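Local structure of X-PRO dipeptidase (Streptococcus pyogenes M1 GAS, 3O5V) at residues A[18-23]-A[122-127]; A[46-49]-A[53-56]; A[84-89]-A[114-119]. The protein probably hydrolyses Xaa-Pro dipeptides as a full-length, manganese-dependent M24B-family enzyme, whose N-terminal creatinase/prolidase domain makes up this chain. All blocks are in the same frame, centred on the assembly; numbering follows the deposited sequence.

Overall arrangement
From the N terminus the chain runs through helix 3-14 into strand 19-22, where the first half of contact 1 lies; its second half comes only at 122-127, so this contact spans nearly the whole domain. The other two fall within that span, one after the other. Contact 2 closes a short hairpin between 46-49 and 53-56, and contact 3 then joins helix 82-89 to the loop at 114-119. Strands 19-22 and 44-48 are sheet neighbours, with Ala20 O 2.8 Å from Val47 N, which places contacts 1 and 2 in one sheet. Phe117 of contact 3 packs on Leu19, Ile21 and Phe46, on the sheet face opposite the one that helix 3-14 covers.

Contact 1: A[18-23]-A[122-127]; sequences ELAIFS and NNLTPY
Leu124 reaches across to Ala20 and Phe22 in the mixed sheet of this creatinase/prolidase N-terminal domain. Strand 97-100 lies between strands 19-22 and 120-123, so the two segments are not paired: the nearest CA atoms, those of Ala20 and Leu124, are 7.7 Å apart, and no hydrogen bond joins the two segments. The contact is therefore made by side chains, on the sheet face that helix 3-14 covers with Ile8 and Leu12.

The Leu124 side chain can be followed outward. Its CB stands 5.1 Å from Phe22 CE1, too far for contact, and CG closes the gap to 4.4 Å from the same CE1. CD1 is anti to CA about the CB-CG bond (chi2 180°), which extends this branch fully, and CD1 does the touching. It approaches Phe22 CE1 to 3.4 Å and lies over one face of the ring, displaced toward the rim. With the ring centroid 3.8 Å from CD1 and the direction 27° off the ring normal, the approach is a CH-pi contact. The two side chains cross at about a right angle, so a methyl and not the length of the leucine meets the ring.

On the phenylalanine side, CG is anti to the carbonyl carbon (chi1 -61°), which swings the ring beside the backbone N, and a near-perpendicular chi2 presents its face to the leucine. Ala20, Phe22 and Leu124 are all buried, and Leu124 also packs on Tyr99 of the intervening strand. The same CD1 methyl fits beside Ala20, with Ala20 CB 4.0 Å from Leu124 CD1.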
loop_
_atom_site.group_PDB
_atom_site.type_symbol
_atom_site.label_atom_id
_atom_site.label_comp_id
_atom_site.label_asym_id
_atom_site.label_seq_id
_atom_site.Cartn_x
_atom_site.Cartn_y
_atom_site.Cartn_z
ATOM N N GLU A 18 2.962 4.141 -11.897
ATOM C CA GLU A 18 2.871 2.682 -11.899
ATOM C C GLU A 18 2.387 2.084 -10.560
ATOM O O GLU A 18 2.123 0.881 -10.479
ATOM C CB GLU A 18 4.221 2.060 -12.301
ATOM C CG GLU A 18 4.731 2.460 -13.703
ATOM C CD GLU A 18 5.386 3.844 -13.749
ATOM O OE1 GLU A 18 5.913 4.308 -12.707
ATOM O OE2 GLU A 18 5.377 4.467 -14.840
ATOM N N LEU A 19 2.298 2.911 -9.518
ATOM C CA LEU A 19 2.092 2.391 -8.156
ATOM C C LEU A 19 1.455 3.426 -7.235
ATOM O O LEU A 19 1.901 4.572 -7.188
ATOM C CB LEU A 19 3.447 2.002 -7.551
ATOM C CG LEU A 19 3.665 0.797 -6.618
ATOM C CD1 LEU A 19 4.747 1.045 -5.545
ATOM C CD2 LEU A 19 2.414 0.181 -5.993
ATOM N N ALA A 20 0.422 3.022 -6.498
ATOM C CA ALA A 20 -0.095 3.825 -5.387
ATOM C C ALA A 20 0.156 3.052 -4.098
ATOM O O ALA A 20 -0.056 1.830 -4.054
ATOM C CB ALA A 20 -1.585 4.108 -5.555
ATOM N N ILE A 21 0.615 3.751 -3.063
ATOM C CA ILE A 21 0.855 3.124 -1.763
ATOM C C ILE A 21 -0.033 3.765 -0.723
ATOM O O ILE A 21 0.163 4.933 -0.362
ATOM C CB ILE A 21 2.355 3.215 -1.303
ATOM C CG1 ILE A 21 3.299 2.725 -2.407
ATOM C CG2 ILE A 21 2.557 2.470 0.015
ATOM C CD1 ILE A 21 4.789 2.717 -2.009
ATOM N N PHE A 22 -1.034 3.026 -0.252
ATOM C CA PHE A 22 -1.901 3.568 0.790
ATOM C C PHE A 22 -1.391 3.179 2.172
ATOM O O PHE A 22 -0.877 2.073 2.339
ATOM C CB PHE A 22 -3.347 3.123 0.566
ATOM C CG PHE A 22 -3.915 3.592 -0.748
ATOM C CD1 PHE A 22 -4.547 4.831 -0.847
ATOM C CD2 PHE A 22 -3.789 2.807 -1.895
ATOM C CE1 PHE A 22 -5.071 5.275 -2.077
ATOM C CE2 PHE A 22 -4.307 3.232 -3.125
ATOM C CZ PHE A 22 -4.943 4.479 -3.212
ATOM N N SER A 23 -1.491 4.095 3.142
ATOM C CA SER A 23 -1.019 3.818 4.512
ATOM C C SER A 23 -2.070 4.098 5.596
ATOM O O SER A 23 -1.965 3.573 6.712
ATOM C CB SER A 23 0.276 4.585 4.821
ATOM O OG SER A 23 0.075 5.972 4.591
ATOM N N ASN A 122 4.718 11.120 -5.401
ATOM C CA ASN A 122 3.725 12.182 -5.586
ATOM C C ASN A 122 2.589 12.026 -4.577
ATOM O O ASN A 122 2.348 10.924 -4.081
ATOM C CB ASN A 122 3.143 12.143 -7.004
ATOM C CG ASN A 122 4.161 12.508 -8.073
ATOM O OD1 ASN A 122 4.002 12.149 -9.244
ATOM N ND2 ASN A 122 5.206 13.230 -7.679
ATOM N N ASN A 123 1.891 13.124 -4.286
ATOM C CA ASN A 123 0.807 13.143 -3.294
ATOM C C ASN A 123 -0.535 12.574 -3.798
ATOM O O ASN A 123 -1.100 13.065 -4.771
ATOM C CB ASN A 123 0.610 14.576 -2.772
ATOM C CG ASN A 123 -0.269 14.653 -1.526
ATOM O OD1 ASN A 123 -0.664 15.748 -1.109
ATOM N ND2 ASN A 123 -0.566 13.521 -0.923
ATOM N N LEU A 124 -1.032 11.553 -3.100
ATOM C CA LEU A 124 -2.313 10.899 -3.391
ATOM C C LEU A 124 -3.521 11.552 -2.733
ATOM O O LEU A 124 -4.666 11.203 -3.038
ATOM C CB LEU A 124 -2.291 9.469 -2.865
ATOM C CG LEU A 124 -2.283 8.265 -3.787
ATOM C CD1 LEU A 124 -2.255 6.993 -2.920
ATOM C CD2 LEU A 124 -3.445 8.266 -4.783
ATOM N N THR A 125 -3.287 12.467 -1.801
ATOM C CA THR A 125 -4.395 12.960 -0.987
ATOM C C THR A 125 -5.479 13.718 -1.791
ATOM O O THR A 125 -6.654 13.595 -1.457
ATOM C CB THR A 125 -3.927 13.664 0.332
ATOM O OG1 THR A 125 -3.114 14.802 0.021
ATOM C CG2 THR A 125 -3.121 12.660 1.216
ATOM N N PRO A 126 -5.100 14.444 -2.879
ATOM C CA PRO A 126 -6.144 14.990 -3.756
ATOM C C PRO A 126 -7.070 13.914 -4.333
ATOM O O PRO A 126 -8.283 14.110 -4.356
ATOM C CB PRO A 126 -5.346 15.671 -4.878
ATOM C CG PRO A 126 -4.077 16.092 -4.212
ATOM C CD PRO A 126 -3.763 14.956 -3.258
ATOM N N TYR A 127 -6.515 12.790 -4.781
ATOM C CA TYR A 127 -7.365 11.699 -5.259
ATOM C C TYR A 127 -8.261 11.168 -4.132
ATOM O O TYR A 127 -9.472 11.016 -4.312
ATOM C CB TYR A 127 -6.550 10.552 -5.881
ATOM C CG TYR A 127 -7.441 9.414 -6.334
ATOM C CD1 TYR A 127 -8.005 9.416 -7.613
ATOM C CD2 TYR A 127 -7.757 8.357 -5.470
ATOM C CE1 TYR A 127 -8.849 8.385 -8.036
ATOM C CE2 TYR A 127 -8.604 7.320 -5.879
ATOM C CZ TYR A 127 -9.144 7.346 -7.164
ATOM O OH TYR A 127 -9.968 6.331 -7.583
#

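Contact 2: A[46-49]-A[53-56]; sequences FVYH and PVLF
Phe46 and Val54 form an antiparallel hydrogen-bonded pair, their short strand segments running at 162° to each other. They belong to the beta hairpin of strands 44-48 and 54-58, within the domain's mixed sheet, between strands 73-76 and 19-22. Phe46 N gives its hydrogen to Val54 O at 2.8 Å, nearly straight at 172°, and Val54 N returns a bond to Phe46 O at 2.9 Å. Pro53 has no N-H to offer, yet its CA makes a strongly bent CA-H...O contact at 3.2 Å to Phe46 O, a minor addition to the N-H bond.

The side chains of Phe46 and Val54 rise from the same face of the sheet, CB to CB 4.4 Å. Beside them, Tyr48 turns its ring edge to Val54 CG2, while its hydroxyl hydrogen-bonds to the carbonyl of Asn92. Phe56 sets CG anti to its backbone N (chi1 -177°), and its ring leads away from the pair to meet that of Tyr76. The Phe46 and Phe56 side chains lie side by side and point the same way, but their contact is at a ring edge: Phe56 CB sits in the plane of the Phe46 ring, 3.9 Å from CE2.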
loop_
_atom_site.group_PDB
_atom_site.type_symbol
_atom_site.label_atom_id
_atom_site.label_comp_id
_atom_site.label_asym_id
_atom_site.label_seq_id
_atom_site.Cartn_x
_atom_site.Cartn_y
_atom_site.Cartn_z
ATOM N N PHE A 46 -0.460 -1.833 -1.440
ATOM C CA PHE A 46 0.273 -1.544 -2.681
ATOM C C PHE A 46 -0.636 -1.805 -3.868
ATOM O O PHE A 46 -0.991 -2.965 -4.146
ATOM C CB PHE A 46 1.520 -2.435 -2.770
ATOM C CG PHE A 46 2.538 -2.163 -1.696
ATOM C CD1 PHE A 46 3.452 -1.110 -1.834
ATOM C CD2 PHE A 46 2.567 -2.930 -0.534
ATOM C CE1 PHE A 46 4.390 -0.841 -0.834
ATOM C CE2 PHE A 46 3.508 -2.680 0.471
ATOM C CZ PHE A 46 4.418 -1.634 0.325
ATOM N N VAL A 47 -1.032 -0.739 -4.557
ATOM C CA VAL A 47 -1.884 -0.876 -5.746
ATOM C C VAL A 47 -1.082 -0.557 -7.014
ATOM O O VAL A 47 -0.895 0.608 -7.387
ATOM C CB VAL A 47 -3.165 0.004 -5.649
ATOM C CG1 VAL A 47 -4.084 -0.242 -6.836
ATOM C CG2 VAL A 47 -3.895 -0.261 -4.331
ATOM N N TYR A 48 -0.586 -1.613 -7.649
ATOM C CA TYR A 48 0.117 -1.518 -8.933
ATOM C C TYR A 48 -0.853 -1.124 -10.027
ATOM O O TYR A 48 -2.025 -1.503 -9.964
ATOM C CB TYR A 48 0.708 -2.876 -9.285
ATOM C CG TYR A 48 1.866 -3.259 -8.401
ATOM C CD1 TYR A 48 1.674 -4.068 -7.283
ATOM C CD2 TYR A 48 3.159 -2.789 -8.675
ATOM C CE1 TYR A 48 2.751 -4.415 -6.458
ATOM C CE2 TYR A 48 4.232 -3.127 -7.862
ATOM C CZ TYR A 48 4.022 -3.943 -6.766
ATOM O OH TYR A 48 5.086 -4.280 -5.957
ATOM N N HIS A 49 -0.387 -0.372 -11.028
ATOM C CA HIS A 49 -1.291 0.014 -12.125
ATOM C C HIS A 49 -1.729 -1.218 -12.942
ATOM O O HIS A 49 -2.807 -1.221 -13.536
ATOM C CB HIS A 49 -0.695 1.128 -13.004
ATOM C CG HIS A 49 0.259 0.648 -14.055
ATOM N ND1 HIS A 49 1.509 0.144 -13.760
ATOM C CD2 HIS A 49 0.154 0.620 -15.406
ATOM C CE1 HIS A 49 2.128 -0.184 -14.883
ATOM N NE2 HIS A 49 1.325 0.090 -15.896
ATOM N N PRO A 53 -3.087 -6.173 -6.602
ATOM C CA PRO A 53 -2.701 -5.372 -5.441
ATOM C C PRO A 53 -2.178 -6.282 -4.322
ATOM O O PRO A 53 -2.419 -7.504 -4.350
ATOM C CB PRO A 53 -4.008 -4.694 -5.041
ATOM C CG PRO A 53 -5.078 -5.680 -5.477
ATOM C CD PRO A 53 -4.555 -6.325 -6.725
ATOM N N VAL A 54 -1.431 -5.706 -3.388
ATOM C CA VAL A 54 -0.846 -6.471 -2.288
ATOM C C VAL A 54 -1.071 -5.747 -0.969
ATOM O O VAL A 54 -0.684 -4.574 -0.819
ATOM C CB VAL A 54 0.670 -6.698 -2.477
ATOM C CG1 VAL A 54 1.243 -7.514 -1.305
ATOM C CG2 VAL A 54 0.952 -7.409 -3.796
ATOM N N LEU A 55 -1.677 -6.448 -0.007
ATOM C CA LEU A 55 -1.798 -5.905 1.336
ATOM C C LEU A 55 -0.650 -6.409 2.204
ATOM O O LEU A 55 -0.404 -7.619 2.273
ATOM C CB LEU A 55 -3.148 -6.257 1.984
ATOM C CG LEU A 55 -3.341 -5.614 3.370
ATOM C CD1 LEU A 55 -3.506 -4.103 3.276
ATOM C CD2 LEU A 55 -4.524 -6.231 4.087
ATOM N N PHE A 56 0.030 -5.475 2.863
ATOM C CA PHE A 56 1.137 -5.787 3.787
ATOM C C PHE A 56 0.742 -5.410 5.216
ATOM O O PHE A 56 0.419 -4.245 5.478
ATOM C CB PHE A 56 2.408 -5.015 3.371
ATOM C CG PHE A 56 3.610 -5.336 4.228
ATOM C CD1 PHE A 56 4.328 -6.509 4.022
ATOM C CD2 PHE A 56 4.014 -4.468 5.245
ATOM C CE1 PHE A 56 5.440 -6.842 4.838
ATOM C CE2 PHE A 56 5.129 -4.776 6.055
ATOM C CZ PHE A 56 5.835 -5.974 5.847
#

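Contact 3: A[84-89]-A[114-119]; sequences EKIKAV and QTIFSG
Ile86 and Ile116 cross at about a right angle, and one methyl of the second does the touching. Ile116 CD1 is 3.8 Å from Ile86 CB and also 3.8 Å from Ile86 CG2, so the tip of one isoleucine rests against the base and short branch of the other. Two torsions bring it there: CG1 of Ile116 is anti to the carbonyl carbon (chi1 -62°), and chi2 of 163° holds CD1 nearly fully extended from CA. The tip also comes near the helix backbone, with Lys87 N 4.5 Å from Ile116 CD1.

The two partners come from helix 82-89 and from the loop that leads from helix 107-114 into strand 120-123, the return half of the beta-alpha-beta crossover that starts at strand 97-100. Contact between them bridges the covering layer on one face of the sheet. Ile86 packs against the sheet side chains Phe44, Phe46 and Phe56, while the neighbouring Phe117 ring turns toward Leu19 and Ile21. Ile116 CG2 stands 3.6 Å above one face of that ring, offset toward its rim.

A polar link runs along the more exposed side. Lys87 NZ donates to a water at 2.8 Å, and that water donates in turn to Ile116 O, 2.7 Å away. The ammonium group has a second, direct partner in the hydroxyl OG1 of Thr93, whose side chain Ile116 also touches.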
loop_
_atom_site.group_PDB
_atom_site.type_symbol
_atom_site.label_atom_id
_atom_site.label_comp_id
_atom_site.label_asym_id
_atom_site.label_seq_id
_atom_site.Cartn_x
_atom_site.Cartn_y
_atom_site.Cartn_z
ATOM N N GLU A 84 12.834 -4.921 4.639
ATOM C CA GLU A 84 13.408 -6.076 3.940
ATOM C C GLU A 84 12.316 -7.036 3.511
ATOM O O GLU A 84 12.363 -7.577 2.410
ATOM C CB GLU A 84 14.423 -6.801 4.832
ATOM C CG GLU A 84 15.571 -5.897 5.262
ATOM C CD GLU A 84 16.684 -6.604 6.039
ATOM O OE1 GLU A 84 16.479 -7.735 6.544
ATOM O OE2 GLU A 84 17.781 -6.002 6.146
ATOM N N LYS A 85 11.324 -7.237 4.376
ATOM C CA LYS A 85 10.221 -8.138 4.056
ATOM C C LYS A 85 9.389 -7.642 2.862
ATOM O O LYS A 85 9.052 -8.414 1.969
ATOM C CB LYS A 85 9.338 -8.372 5.290
ATOM C CG LYS A 85 8.252 -9.436 5.100
ATOM C CD LYS A 85 8.811 -10.859 4.981
ATOM C CE LYS A 85 7.696 -11.885 5.142
ATOM N NZ LYS A 85 8.191 -13.284 5.051
ATOM N N ILE A 86 9.068 -6.354 2.834
ATOM C CA ILE A 86 8.335 -5.789 1.692
ATOM C C ILE A 86 9.100 -6.041 0.385
ATOM O O ILE A 86 8.522 -6.477 -0.619
ATOM C CB ILE A 86 8.094 -4.278 1.863
ATOM C CG1 ILE A 86 7.118 -4.034 3.018
ATOM C CG2 ILE A 86 7.583 -3.666 0.542
ATOM C CD1 ILE A 86 7.180 -2.607 3.635
ATOM N N LYS A 87 10.396 -5.743 0.410
ATOM C CA LYS A 87 11.286 -6.033 -0.715
ATOM C C LYS A 87 11.212 -7.516 -1.113
ATOM O O LYS A 87 11.154 -7.833 -2.298
ATOM C CB LYS A 87 12.734 -5.622 -0.378
ATOM C CG LYS A 87 13.778 -5.941 -1.472
ATOM C CD LYS A 87 13.483 -5.203 -2.769
ATOM C CE LYS A 87 14.518 -5.548 -3.855
ATOM N NZ LYS A 87 14.229 -4.842 -5.133
ATOM N N ALA A 88 11.182 -8.409 -0.125
ATOM C CA ALA A 88 11.172 -9.854 -0.379
ATOM C C ALA A 88 9.855 -10.358 -0.979
ATOM O O ALA A 88 9.871 -11.265 -1.825
ATOM C CB ALA A 88 11.510 -10.632 0.904
ATOM N N VAL A 89 8.723 -9.767 -0.575
ATOM C CA VAL A 89 7.398 -10.301 -0.962
ATOM C C VAL A 89 6.733 -9.660 -2.193
ATOM O O VAL A 89 5.896 -10.295 -2.841
ATOM C CB VAL A 89 6.372 -10.314 0.222
ATOM C CG1 VAL A 89 6.942 -11.051 1.418
ATOM C CG2 VAL A 89 5.916 -8.885 0.605
ATOM N N GLN A 114 11.457 4.679 0.696
ATOM C CA GLN A 114 12.518 5.131 -0.211
ATOM C C GLN A 114 13.787 4.267 -0.182
ATOM O O GLN A 114 14.610 4.362 -1.101
ATOM C CB GLN A 114 12.860 6.611 0.030
ATOM C CG GLN A 114 11.806 7.586 -0.516
ATOM C CD GLN A 114 12.209 9.056 -0.384
ATOM O OE1 GLN A 114 12.704 9.489 0.649
ATOM N NE2 GLN A 114 11.972 9.827 -1.435
ATOM N N THR A 115 13.944 3.421 0.840
ATOM C CA THR A 115 15.020 2.431 0.831
ATOM C C THR A 115 14.676 1.256 -0.084
ATOM O O THR A 115 15.554 0.466 -0.425
ATOM C CB THR A 115 15.381 1.888 2.233
ATOM O OG1 THR A 115 14.325 1.033 2.730
ATOM C CG2 THR A 115 15.677 3.023 3.210
ATOM N N ILE A 116 13.401 1.156 -0.472
ATOM C CA ILE A 116 12.889 0.082 -1.339
ATOM C C ILE A 116 12.608 0.587 -2.746
ATOM O O ILE A 116 12.942 -0.085 -3.727
ATOM C CB ILE A 116 11.568 -0.531 -0.763
ATOM C CG1 ILE A 116 11.813 -1.161 0.599
ATOM C CG2 ILE A 116 10.946 -1.558 -1.728
ATOM C CD1 ILE A 116 10.545 -1.396 1.384
ATOM N N PHE A 117 11.961 1.748 -2.842
ATOM C CA PHE A 117 11.550 2.313 -4.117
ATOM C C PHE A 117 12.403 3.536 -4.420
ATOM O O PHE A 117 12.458 4.488 -3.630
ATOM C CB PHE A 117 10.072 2.728 -4.083
ATOM C CG PHE A 117 9.123 1.596 -3.794
ATOM C CD1 PHE A 117 8.607 0.823 -4.834
ATOM C CD2 PHE A 117 8.741 1.308 -2.481
ATOM C CE1 PHE A 117 7.723 -0.227 -4.575
ATOM C CE2 PHE A 117 7.860 0.250 -2.203
ATOM C CZ PHE A 117 7.353 -0.516 -3.257
ATOM N N SER A 118 13.056 3.519 -5.572
ATOM C CA SER A 118 13.917 4.626 -5.936
ATOM C C SER A 118 13.176 5.642 -6.799
ATOM O O SER A 118 13.721 6.695 -7.115
ATOM C CB SER A 118 15.201 4.114 -6.612
ATOM O OG SER A 118 14.878 3.434 -7.808
ATOM N N GLY A 119 11.916 5.348 -7.131
ATOM C CA GLY A 119 11.101 6.246 -7.953
ATOM C C GLY A 119 10.694 7.565 -7.313
ATOM O O GLY A 119 10.951 7.806 -6.129
HETATM O O HOH W 1 14.464 -2.237 -4.092
#